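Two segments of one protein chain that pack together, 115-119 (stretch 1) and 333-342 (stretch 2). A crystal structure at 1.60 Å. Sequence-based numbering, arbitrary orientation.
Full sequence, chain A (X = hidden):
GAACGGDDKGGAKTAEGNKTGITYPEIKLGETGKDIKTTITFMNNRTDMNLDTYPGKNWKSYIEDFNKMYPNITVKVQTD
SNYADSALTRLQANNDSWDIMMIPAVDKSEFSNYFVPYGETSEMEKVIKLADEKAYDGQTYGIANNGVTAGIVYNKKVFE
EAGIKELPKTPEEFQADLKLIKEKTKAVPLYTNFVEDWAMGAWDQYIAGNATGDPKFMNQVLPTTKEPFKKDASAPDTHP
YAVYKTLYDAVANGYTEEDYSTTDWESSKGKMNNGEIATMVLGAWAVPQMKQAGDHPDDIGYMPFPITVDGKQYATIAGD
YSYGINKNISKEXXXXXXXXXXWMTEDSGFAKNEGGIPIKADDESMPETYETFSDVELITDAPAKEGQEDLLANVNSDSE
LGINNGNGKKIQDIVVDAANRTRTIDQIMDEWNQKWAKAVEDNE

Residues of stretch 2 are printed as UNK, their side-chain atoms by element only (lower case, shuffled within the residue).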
# COMPACT_ATOMS: atom_id res chain seq x y z
N PHE A 115 -19.11 2.84 -7.05
CA PHE A 115 -18.88 3.48 -5.77
C PHE A 115 -19.64 4.79 -5.71
O PHE A 115 -19.80 5.49 -6.72
CB PHE A 115 -17.38 3.75 -5.51
CG PHE A 115 -16.54 2.49 -5.43
CD1 PHE A 115 -16.80 1.53 -4.46
CD2 PHE A 115 -15.53 2.27 -6.31
CE1 PHE A 115 -16.05 0.37 -4.41
CE2 PHE A 115 -14.78 1.11 -6.26
CZ PHE A 115 -15.06 0.16 -5.32
N VAL A 116 -20.09 5.10 -4.51
CA VAL A 116 -20.75 6.38 -4.23
C VAL A 116 -19.70 7.49 -4.22
O VAL A 116 -18.70 7.38 -3.51
CB VAL A 116 -21.47 6.33 -2.89
CG1 VAL A 116 -22.13 7.69 -2.59
CG2 VAL A 116 -22.48 5.20 -2.87
N PRO A 117 -19.90 8.59 -4.94
CA PRO A 117 -18.98 9.72 -4.80
C PRO A 117 -19.18 10.38 -3.44
O PRO A 117 -20.30 10.62 -3.01
CB PRO A 117 -19.36 10.66 -5.96
CG PRO A 117 -20.79 10.30 -6.29
CD PRO A 117 -20.99 8.85 -5.91
N TYR A 118 -18.06 10.59 -2.73
CA TYR A 118 -18.10 11.30 -1.46
C TYR A 118 -18.35 12.78 -1.66
O TYR A 118 -18.81 13.44 -0.72
CB TYR A 118 -16.77 11.14 -0.70
CG TYR A 118 -16.56 9.75 -0.14
CD1 TYR A 118 -17.16 9.36 1.05
CD2 TYR A 118 -15.75 8.84 -0.79
CE1 TYR A 118 -16.97 8.09 1.57
CE2 TYR A 118 -15.59 7.58 -0.32
CZ TYR A 118 -16.17 7.20 0.86
OH TYR A 118 -15.96 5.91 1.30
N GLY A 119 -18.03 13.32 -2.82
CA GLY A 119 -18.09 14.76 -3.05
C GLY A 119 -17.07 15.18 -4.09
O GLY A 119 -16.19 14.42 -4.47
N UNK A 333 -28.49 3.08 3.78
CA UNK A 333 -27.22 2.39 4.00
C UNK A 333 -26.06 3.17 3.41
O UNK A 333 -24.95 3.13 3.95
c UNK A 333 -28.27 0.10 4.15
c UNK A 333 -29.24 -2.20 4.46
c UNK A 333 -28.20 -1.36 3.71
c UNK A 333 -27.26 0.98 3.43
n UNK A 333 -28.92 -3.63 4.33
N UNK A 334 -26.28 3.87 2.30
CA UNK A 334 -25.25 4.77 1.80
C UNK A 334 -24.87 5.81 2.83
O UNK A 334 -23.69 6.09 3.06
c UNK A 334 -25.79 4.53 -0.69
c UNK A 334 -25.72 5.44 0.51
n UNK A 334 -26.20 4.59 -3.08
o UNK A 334 -25.97 6.49 -1.96
c UNK A 334 -26.01 5.29 -1.96
N UNK A 335 -25.87 6.41 3.49
CA UNK A 335 -25.57 7.45 4.46
C UNK A 335 -24.97 6.85 5.73
O UNK A 335 -23.98 7.37 6.26
c UNK A 335 -27.84 10.18 6.05
c UNK A 335 -26.58 9.48 5.59
c UNK A 335 -26.85 8.23 4.79
o UNK A 335 -28.91 9.98 5.40
o UNK A 335 -27.75 10.94 7.04
N UNK A 336 -25.51 5.72 6.19
CA UNK A 336 -24.92 5.05 7.34
C UNK A 336 -23.45 4.72 7.06
O UNK A 336 -22.60 4.91 7.92
c UNK A 336 -25.68 3.78 7.68
N UNK A 337 -23.16 4.26 5.85
CA UNK A 337 -21.80 3.87 5.51
C UNK A 337 -20.88 5.08 5.46
O UNK A 337 -19.71 4.99 5.87
c UNK A 337 -21.79 3.14 4.17
o UNK A 337 -22.46 1.89 4.23
N UNK A 338 -21.38 6.21 4.96
CA UNK A 338 -20.54 7.40 4.84
C UNK A 338 -20.28 8.01 6.21
O UNK A 338 -19.18 8.55 6.46
s UNK A 338 -20.93 10.71 2.27
c UNK A 338 -21.40 9.63 0.92
c UNK A 338 -21.20 8.43 3.90
c UNK A 338 -20.28 9.57 3.54
N UNK A 339 -21.26 7.91 7.11
CA UNK A 339 -21.04 8.27 8.51
C UNK A 339 -19.93 7.41 9.12
O UNK A 339 -19.02 7.93 9.76
c UNK A 339 -24.76 9.08 9.33
c UNK A 339 -22.11 8.35 10.78
c UNK A 339 -22.35 8.16 9.30
c UNK A 339 -23.35 9.17 8.74
N UNK A 340 -20.00 6.09 8.94
CA UNK A 340 -18.96 5.23 9.51
C UNK A 340 -17.58 5.54 8.91
O UNK A 340 -16.58 5.55 9.63
c UNK A 340 -16.49 1.26 9.56
c UNK A 340 -17.17 1.88 11.77
c UNK A 340 -18.29 2.82 9.87
c UNK A 340 -17.47 2.09 9.03
c UNK A 340 -18.14 2.69 11.24
c UNK A 340 -19.33 3.75 9.31
c UNK A 340 -16.35 1.15 10.93
N UNK A 341 -17.50 5.76 7.60
CA UNK A 341 -16.21 6.12 7.02
C UNK A 341 -15.70 7.42 7.61
O UNK A 341 -14.52 7.55 7.96
c UNK A 341 -15.07 6.85 4.89
c UNK A 341 -16.32 6.21 5.48
c UNK A 341 -16.53 4.84 4.88
N UNK A 342 -16.56 8.42 7.73
CA UNK A 342 -16.08 9.67 8.28
C UNK A 342 -15.67 9.50 9.73
O UNK A 342 -14.69 10.10 10.18
c UNK A 342 -17.54 13.27 7.97
c UNK A 342 -17.15 10.76 8.16
c UNK A 342 -16.92 14.64 8.14
c UNK A 342 -16.65 12.15 8.55
n UNK A 342 -17.77 15.70 7.50

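Stretch 2 is a continuous helix, so its side chains fan outward and only some can meet the irregular segment of stretch 1. Position 333 carries four carbons in a row ending in nitrogen, all far from stretch 1: a lysine, K333, partly exposed, where a charged amine is easily accommodated. At position 334 there are three carbons, the third bearing one oxygen and one nitrogen, which is an amide. Its CA-to-CB bond points toward stretch 1, and the carbon bearing the oxygen and nitrogen meets a methyl of V116; this residue is Q334. Its CD lies 3.6 Å from CG2 of V116, so the amide end rests against a methyl group while its polar atoms are hydrogen-bonded elsewhere in the structure.

Position 335 has three carbons, the third carrying two oxygens, and touches nothing on stretch 1. It is E335, its carboxylate suited to a partly exposed site. Position 336 has a single carbon, out of reach of stretch 1; it is A336, a small residue in a buried place. Position 337 shows one carbon and then one oxygen and touches nothing on stretch 1, making it S337. Although its CB points toward stretch 1, the side chain is too short to reach it; instead OG donates a hydrogen bond of 2.8 Å to O of K333, satisfying the buried hydroxyl one helical turn back.

Position 338 holds two carbons, a sulfur and a final carbon, unbranched, and reaches V116, P117 and Y118. This is M338. Its CB points sideways, but the flexible chain brings its end nearer: CE lies 4.1 Å from CG1 of V116, and CG lies 4.0 Å from CD1 of Y118, at the edge of the ring. SD stands 5.4 Å from the Y118 ring centroid, in an oblique approach.

Position 339 has four carbons forked at the first, one arm two carbons long, and touches nothing on stretch 1: I339, apolar and buried. Position 340, one carbon followed by a six-carbon ring, out of reach of stretch 1, is F340, likewise apolar and buried. Position 341 has one carbon carrying two more, is directed toward stretch 1 and meets Y118; this is V341, whose CG1 lies 4.0 Å from CE1 of Y118. A short branched apolar side chain packs beside the tyrosine ring with no polar group to satisfy. Position 342, four carbons ending in nitrogen, clear of stretch 1, is K342; its buried amine is hydrogen-bonded elsewhere in the structure.

The contact works by packing, with no hydrogen bond between the stretches. Q334, M338 and V341 recur at helical spacings of four and three residues, aligning them along one side of the helix. M338 bridges V116 and Y118, while Q334 and V341 extend the apposition toward its two ends.

Stretch 2 333-342: KQEASMIFVK
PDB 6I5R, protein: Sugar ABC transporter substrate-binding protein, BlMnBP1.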